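Local coordinates for protein MAU2 chromatid cohesion factor homolog (Saccharomyces cerevisiae, PDB 4XDN) that partners SCC2 in the complex needed for cohesin to associate with chromosomes, and thereby takes part in sister chromatid cohesion, at residues S146-H149 and Y150-L154; Y352-T355 and Q356-K360. One frame throughout, in Å; residues are numbered along the deposited sequence.

Interaction 1 of 2, residues S146-H149 and Y150-L154; sequences SKFH and YKIAL
Tyr150 packs its ring against the backbone of Ser146, one turn back at the start of helix 147-165. The carbonyl oxygen of Ser146 accepts a hydrogen bond from Tyr150 N at 2.9 Å, the donor lying in the carbonyl plane, and the same oxygen sits 3.1 Å from Tyr150 CD2. With CG swung beside the backbone nitrogen and away from the carbonyl carbon (chi1 -84°), the ring is carried back along the helix toward that oxygen. On another side of the turn, Phe148 and Ile152 meet obliquely, CE2 of the ring 3.4 Å from the Ile152 CD1 methyl. Lys147 and Lys151 run side by side in the same direction, their aliphatic parts touching between Lys147 CG and Lys151 CE at 3.8 Å; their NZ atoms are 4.4 Å apart, a spacing at which the like charges probably repel.

Around these contacts, Phe148 CD2 stands over the middle of the His149 ring, 3.8 Å above its plane, while Ser146 OG makes a weak hydrogen bond of 3.3 Å to His149 ND1 at that ring's edge. Farther out, Tyr150 OH is hydrogen-bonded to Asp145, and its ring is covered by Pro141 and Leu142 of helix 126-144, by Leu186 and Lys189 of helix 170-189 and by Leu190. An alanine in place of Tyr150 would forfeit the whole ring and is likely to open a gap between the three helices and leave Asp145 without its hydroxyl partner. The arrangement is that of a helix N-terminus, with Ser146 at the N-cap, whose buried tyrosine joins the first turn to the helices before and after it in a largely helical array, consistent with the TPR-like helical repeats of the SCC4/MAU2 family.

Interaction 2 of 2, residues Y352-T355 and Q356-K360; sequences YSTT and QKLIK
The closing turns of helix 339-360 carry an i to i+4 pairing of Tyr352 with Gln356 alongside the regular backbone bonds. Four such bonds span the segments, from Gln356 N to Tyr352 O at 3.0 Å through to Ile359 N on Thr355 O, also 3.0 Å. Beside the first of them the Gln356 amide comes up against the Tyr352 ring, NE2 lying 3.2 Å from CE1 and CD 3.3 Å from the same ring carbon. The two side chains cross at a slant, with amide and ring planes 56° apart. Tyr352 sends its ring out opposite the backbone nitrogen (chi1 -172°), while the extended Gln356 chain reaches back along the helix to meet it. On the buried side, Thr355 OG1 is hydrogen-bonded both to Val351 O, within the helix, and to Asn322 of helix 317-331; Ile382 and Leu383 of helix 369-398 lie against the same threonine. The chemistry thus divides: Tyr352 and Gln356 meet by van der Waals contact of an amide with a ring, whereas the Thr355 hydroxyl ties the helix to helix 317-331 by a directional bond through Asn322.

Interactions 1 and 2 are two local examples of the same principle, i to i+4 contact along a helix, taken from opposite ends of two different helices: the first turn of helix 147-165 and the last turns of helix 339-360. Their centres lie 37 Å apart and their nearest atoms about 25 Å, so neither touches the other. Both involve a tyrosine, but Tyr150, buried, is the later residue of its pair and Tyr352, partly exposed, the earlier. In 352-360 the buried residue is Thr355, with Leu358 and Ile359 also meeting neighbouring helices. Residues of each segment pair also touch two other helices, 126-144 and 170-189 for interaction 1, 317-331 and 369-398 for interaction 2.

Interaction 1 of 2, residues S146-H149 and Y150-L154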
ATOM      1  N   SER A 146       8.263   5.562  17.299  1.00 40.45           N
ATOM      2  CA  SER A 146       7.985   6.790  18.037  1.00 44.49           C
ATOM      3  C   SER A 146       8.608   7.986  17.326  1.00 41.83           C
ATOM      4  O   SER A 146       9.781   7.950  16.958  1.00 38.78           O
ATOM      5  CB  SER A 146       8.523   6.685  19.467  1.00 49.02           C
ATOM      6  OG  SER A 146       8.447   7.931  20.139  1.00 52.96           O
ATOM      7  N   LYS A 147       7.823   9.041  17.135  1.00 44.00           N
ATOM      8  CA  LYS A 147       8.298  10.225  16.424  1.00 44.81           C
ATOM      9  C   LYS A 147       9.489  10.854  17.137  1.00 44.87           C
ATOM     10  O   LYS A 147      10.463  11.257  16.500  1.00 44.75           O
ATOM     11  CB  LYS A 147       7.177  11.257  16.277  1.00 48.50           C
ATOM     12  CG  LYS A 147       7.641  12.568  15.656  1.00 50.86           C
ATOM     13  CD  LYS A 147       6.482  13.417  15.157  1.00 55.50           C
ATOM     14  CE  LYS A 147       5.571  13.860  16.290  1.00 60.47           C
ATOM     15  NZ  LYS A 147       5.077  15.252  16.088  1.00 64.22           N
ATOM     16  N   PHE A 148       9.402  10.929  18.461  1.00 45.62           N
ATOM     17  CA  PHE A 148      10.467  11.497  19.281  1.00 46.69           C
ATOM     18  C   PHE A 148      11.800  10.792  19.047  1.00 43.08           C
ATOM     19  O   PHE A 148      12.830  11.439  18.865  1.00 42.39           O
ATOM     20  CB  PHE A 148      10.085  11.417  20.761  1.00 51.26           C
ATOM     21  CG  PHE A 148      11.149  11.919  21.691  1.00 56.41           C
ATOM     22  CD1 PHE A 148      11.311  13.276  21.916  1.00 60.73           C
ATOM     23  CD2 PHE A 148      11.982  11.031  22.353  1.00 57.37           C
ATOM     24  CE1 PHE A 148      12.288  13.739  22.778  1.00 63.31           C
ATOM     25  CE2 PHE A 148      12.961  11.488  23.216  1.00 59.73           C
ATOM     26  CZ  PHE A 148      13.114  12.843  23.429  1.00 62.72           C
ATOM     27  N   HIS A 149      11.773   9.463  19.048  1.00 41.05           N
ATOM     28  CA  HIS A 149      12.986   8.674  18.880  1.00 39.72           C
ATOM     29  C   HIS A 149      13.436   8.622  17.422  1.00 37.64           C
ATOM     30  O   HIS A 149      14.616   8.423  17.139  1.00 36.48           O
ATOM     31  CB  HIS A 149      12.772   7.259  19.420  1.00 41.08           C
ATOM     32  CG  HIS A 149      12.624   7.203  20.909  1.00 42.60           C
ATOM     33  ND1 HIS A 149      11.397   7.227  21.538  1.00 45.22           N
ATOM     34  CD2 HIS A 149      13.550   7.139  21.895  1.00 43.03           C
ATOM     35  CE1 HIS A 149      11.574   7.173  22.846  1.00 46.87           C
ATOM     36  NE2 HIS A 149      12.871   7.120  23.089  1.00 45.84           N
ATOM     37  N   TYR A 150      12.497   8.803  16.499  1.00 38.34           N
ATOM     38  CA  TYR A 150      12.838   8.879  15.082  1.00 37.72           C
ATOM     39  C   TYR A 150      13.685  10.116  14.800  1.00 36.78           C
ATOM     40  O   TYR A 150      14.607  10.072  13.986  1.00 36.40           O
ATOM     41  CB  TYR A 150      11.575   8.910  14.217  1.00 35.78           C
ATOM     42  CG  TYR A 150      10.973   7.556  13.899  1.00 33.97           C
ATOM     43  CD1 TYR A 150      11.772   6.478  13.537  1.00 34.16           C
ATOM     44  CD2 TYR A 150       9.599   7.363  13.946  1.00 34.32           C
ATOM     45  CE1 TYR A 150      11.219   5.244  13.241  1.00 34.30           C
ATOM     46  CE2 TYR A 150       9.038   6.138  13.650  1.00 34.82           C
ATOM     47  CZ  TYR A 150       9.850   5.081  13.299  1.00 35.72           C
ATOM     48  OH  TYR A 150       9.287   3.862  13.004  1.00 38.59           O
ATOM     49  N   LYS A 151      13.369  11.217  15.474  1.00 37.89           N
ATOM     50  CA  LYS A 151      14.103  12.466  15.288  1.00 38.36           C
ATOM     51  C   LYS A 151      15.522  12.355  15.842  1.00 37.45           C
ATOM     52  O   LYS A 151      16.474  12.846  15.237  1.00 35.84           O
ATOM     53  CB  LYS A 151      13.363  13.628  15.955  1.00 42.12           C
ATOM     54  CG  LYS A 151      12.057  13.991  15.268  1.00 46.05           C
ATOM     55  CD  LYS A 151      11.326  15.108  15.994  1.00 50.76           C
ATOM     56  CE  LYS A 151      10.028  15.469  15.286  1.00 53.64           C
ATOM     57  NZ  LYS A 151       9.273  16.538  16.001  1.00 57.18           N
ATOM     58  N   ILE A 152      15.654  11.707  16.994  1.00 38.52           N
ATOM     59  CA  ILE A 152      16.962  11.463  17.587  1.00 37.77           C
ATOM     60  C   ILE A 152      17.787  10.580  16.660  1.00 36.26           C
ATOM     61  O   ILE A 152      18.961  10.853  16.408  1.00 37.17           O
ATOM     62  CB  ILE A 152      16.836  10.801  18.977  1.00 39.65           C
ATOM     63  CG1 ILE A 152      16.169  11.769  19.959  1.00 42.51           C
ATOM     64  CG2 ILE A 152      18.206  10.374  19.509  1.00 41.35           C
ATOM     65  CD1 ILE A 152      15.796  11.149  21.291  1.00 43.87           C
ATOM     66  N   ALA A 153      17.161   9.525  16.148  1.00 35.73           N
ATOM     67  CA  ALA A 153      17.839   8.584  15.266  1.00 34.76           C
ATOM     68  C   ALA A 153      18.306   9.268  13.986  1.00 33.95           C
ATOM     69  O   ALA A 153      19.446   9.086  13.560  1.00 32.01           O
ATOM     70  CB  ALA A 153      16.923   7.416  14.938  1.00 34.71           C
ATOM     71  N   LEU A 154      17.425  10.057  13.377  1.00 34.66           N
ATOM     72  CA  LEU A 154      17.750  10.745  12.130  1.00 34.57           C
ATOM     73  C   LEU A 154      18.878  11.749  12.336  1.00 34.60           C
ATOM     74  O   LEU A 154      19.770  11.877  11.497  1.00 35.16           O
ATOM     75  CB  LEU A 154      16.516  11.455  11.565  1.00 34.59           C
ATOM     76  CG  LEU A 154      16.756  12.289  10.301  1.00 36.21           C
ATOM     77  CD1 LEU A 154      17.315  11.427   9.176  1.00 36.90           C
ATOM     78  CD2 LEU A 154      15.474  12.974   9.864  1.00 36.16           C
TER

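Interaction 2 of 2, residues Y352-T355 and Q356-K360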
ATOM      1  N   TYR A 352      -9.017 -14.854  -2.089  1.00 32.64           N
ATOM      2  CA  TYR A 352      -9.538 -14.962  -0.735  1.00 32.43           C
ATOM      3  C   TYR A 352      -9.233 -16.340  -0.146  1.00 34.61           C
ATOM      4  O   TYR A 352      -8.628 -16.442   0.922  1.00 33.24           O
ATOM      5  CB  TYR A 352     -11.043 -14.699  -0.725  1.00 32.53           C
ATOM      6  CG  TYR A 352     -11.644 -14.589   0.656  1.00 31.70           C
ATOM      7  CD1 TYR A 352     -12.118 -15.715   1.318  1.00 35.52           C
ATOM      8  CD2 TYR A 352     -11.749 -13.361   1.296  1.00 30.69           C
ATOM      9  CE1 TYR A 352     -12.673 -15.621   2.580  1.00 38.11           C
ATOM     10  CE2 TYR A 352     -12.304 -13.258   2.559  1.00 33.23           C
ATOM     11  CZ  TYR A 352     -12.764 -14.393   3.196  1.00 36.29           C
ATOM     12  OH  TYR A 352     -13.318 -14.306   4.453  1.00 38.75           O
ATOM     13  N   SER A 353      -9.642 -17.393  -0.850  1.00 36.22           N
ATOM     14  CA  SER A 353      -9.446 -18.759  -0.366  1.00 38.69           C
ATOM     15  C   SER A 353      -7.966 -19.130  -0.260  1.00 36.64           C
ATOM     16  O   SER A 353      -7.563 -19.812   0.683  1.00 36.54           O
ATOM     17  CB  SER A 353     -10.160 -19.759  -1.278  1.00 41.73           C
ATOM     18  OG  SER A 353      -9.588 -19.772  -2.574  1.00 44.29           O
ATOM     19  N   THR A 354      -7.162 -18.696  -1.227  1.00 35.97           N
ATOM     20  CA  THR A 354      -5.723 -18.948  -1.185  1.00 36.09           C
ATOM     21  C   THR A 354      -5.129 -18.320   0.066  1.00 35.50           C
ATOM     22  O   THR A 354      -4.343 -18.946   0.777  1.00 36.30           O
ATOM     23  CB  THR A 354      -5.001 -18.383  -2.429  1.00 36.93           C
ATOM     24  OG1 THR A 354      -5.431 -19.089  -3.598  1.00 38.70           O
ATOM     25  CG2 THR A 354      -3.481 -18.521  -2.296  1.00 36.77           C
ATOM     26  N   THR A 355      -5.520 -17.078   0.321  1.00 33.85           N
ATOM     27  CA  THR A 355      -5.033 -16.326   1.468  1.00 33.74           C
ATOM     28  C   THR A 355      -5.419 -17.014   2.775  1.00 33.98           C
ATOM     29  O   THR A 355      -4.621 -17.073   3.708  1.00 32.83           O
ATOM     30  CB  THR A 355      -5.582 -14.885   1.452  1.00 31.59           C
ATOM     31  OG1 THR A 355      -5.120 -14.218   0.270  1.00 28.87           O
ATOM     32  CG2 THR A 355      -5.130 -14.101   2.673  1.00 31.00           C
ATOM     33  N   GLN A 356      -6.642 -17.535   2.835  1.00 33.84           N
ATOM     34  CA  GLN A 356      -7.095 -18.268   4.013  1.00 35.78           C
ATOM     35  C   GLN A 356      -6.183 -19.456   4.302  1.00 35.37           C
ATOM     36  O   GLN A 356      -5.865 -19.736   5.458  1.00 36.33           O
ATOM     37  CB  GLN A 356      -8.533 -18.751   3.832  1.00 40.94           C
ATOM     38  CG  GLN A 356      -9.580 -17.665   3.985  1.00 43.03           C
ATOM     39  CD  GLN A 356     -10.992 -18.201   3.850  1.00 46.62           C
ATOM     40  OE1 GLN A 356     -11.285 -19.002   2.960  1.00 46.03           O
ATOM     41  NE2 GLN A 356     -11.873 -17.772   4.746  1.00 48.95           N
ATOM     42  N   LYS A 357      -5.767 -20.150   3.246  1.00 37.39           N
ATOM     43  CA  LYS A 357      -4.886 -21.304   3.384  1.00 41.53           C
ATOM     44  C   LYS A 357      -3.472 -20.887   3.794  1.00 37.94           C
ATOM     45  O   LYS A 357      -2.807 -21.597   4.549  1.00 34.46           O
ATOM     46  CB  LYS A 357      -4.844 -22.103   2.078  1.00 47.16           C
ATOM     47  CG  LYS A 357      -6.057 -22.993   1.861  1.00 54.41           C
ATOM     48  CD  LYS A 357      -5.948 -23.789   0.568  1.00 61.91           C
ATOM     49  CE  LYS A 357      -6.130 -25.284   0.805  1.00 68.75           C
ATOM     50  NZ  LYS A 357      -4.983 -25.892   1.546  1.00 71.02           N
ATOM     51  N   LEU A 358      -3.015 -19.742   3.294  1.00 38.80           N
ATOM     52  CA  LEU A 358      -1.701 -19.228   3.661  1.00 37.26           C
ATOM     53  C   LEU A 358      -1.657 -18.931   5.154  1.00 35.10           C
ATOM     54  O   LEU A 358      -0.659 -19.206   5.823  1.00 38.59           O
ATOM     55  CB  LEU A 358      -1.362 -17.971   2.858  1.00 38.58           C
ATOM     56  CG  LEU A 358      -1.060 -18.168   1.368  1.00 41.62           C
ATOM     57  CD1 LEU A 358      -0.883 -16.819   0.680  1.00 41.54           C
ATOM     58  CD2 LEU A 358       0.176 -19.035   1.166  1.00 43.10           C
ATOM     59  N   ILE A 359      -2.746 -18.374   5.673  1.00 32.15           N
ATOM     60  CA  ILE A 359      -2.875 -18.133   7.104  1.00 34.09           C
ATOM     61  C   ILE A 359      -2.875 -19.455   7.865  1.00 38.57           C
ATOM     62  O   ILE A 359      -2.134 -19.630   8.832  1.00 36.15           O
ATOM     63  CB  ILE A 359      -4.164 -17.354   7.429  1.00 35.63           C
ATOM     64  CG1 ILE A 359      -4.105 -15.956   6.815  1.00 34.66           C
ATOM     65  CG2 ILE A 359      -4.375 -17.252   8.942  1.00 37.25           C
ATOM     66  CD1 ILE A 359      -5.434 -15.233   6.812  1.00 37.62           C
ATOM     67  N   LYS A 360      -3.711 -20.384   7.414  1.00 41.43           N
ATOM     68  CA  LYS A 360      -3.871 -21.669   8.084  1.00 44.03           C
ATOM     69  C   LYS A 360      -2.581 -22.489   8.088  1.00 42.85           C
ATOM     70  O   LYS A 360      -2.240 -23.105   9.095  1.00 44.26           O
ATOM     71  CB  LYS A 360      -4.996 -22.467   7.417  1.00 48.95           C
ATOM     72  CG  LYS A 360      -5.129 -23.901   7.913  1.00 54.79           C
ATOM     73  CD  LYS A 360      -6.376 -24.569   7.352  1.00 60.11           C
ATOM     74  CE  LYS A 360      -7.594 -24.353   8.242  1.00 62.43           C
ATOM     75  NZ  LYS A 360      -8.011 -25.613   8.925  1.00 64.72           N
TER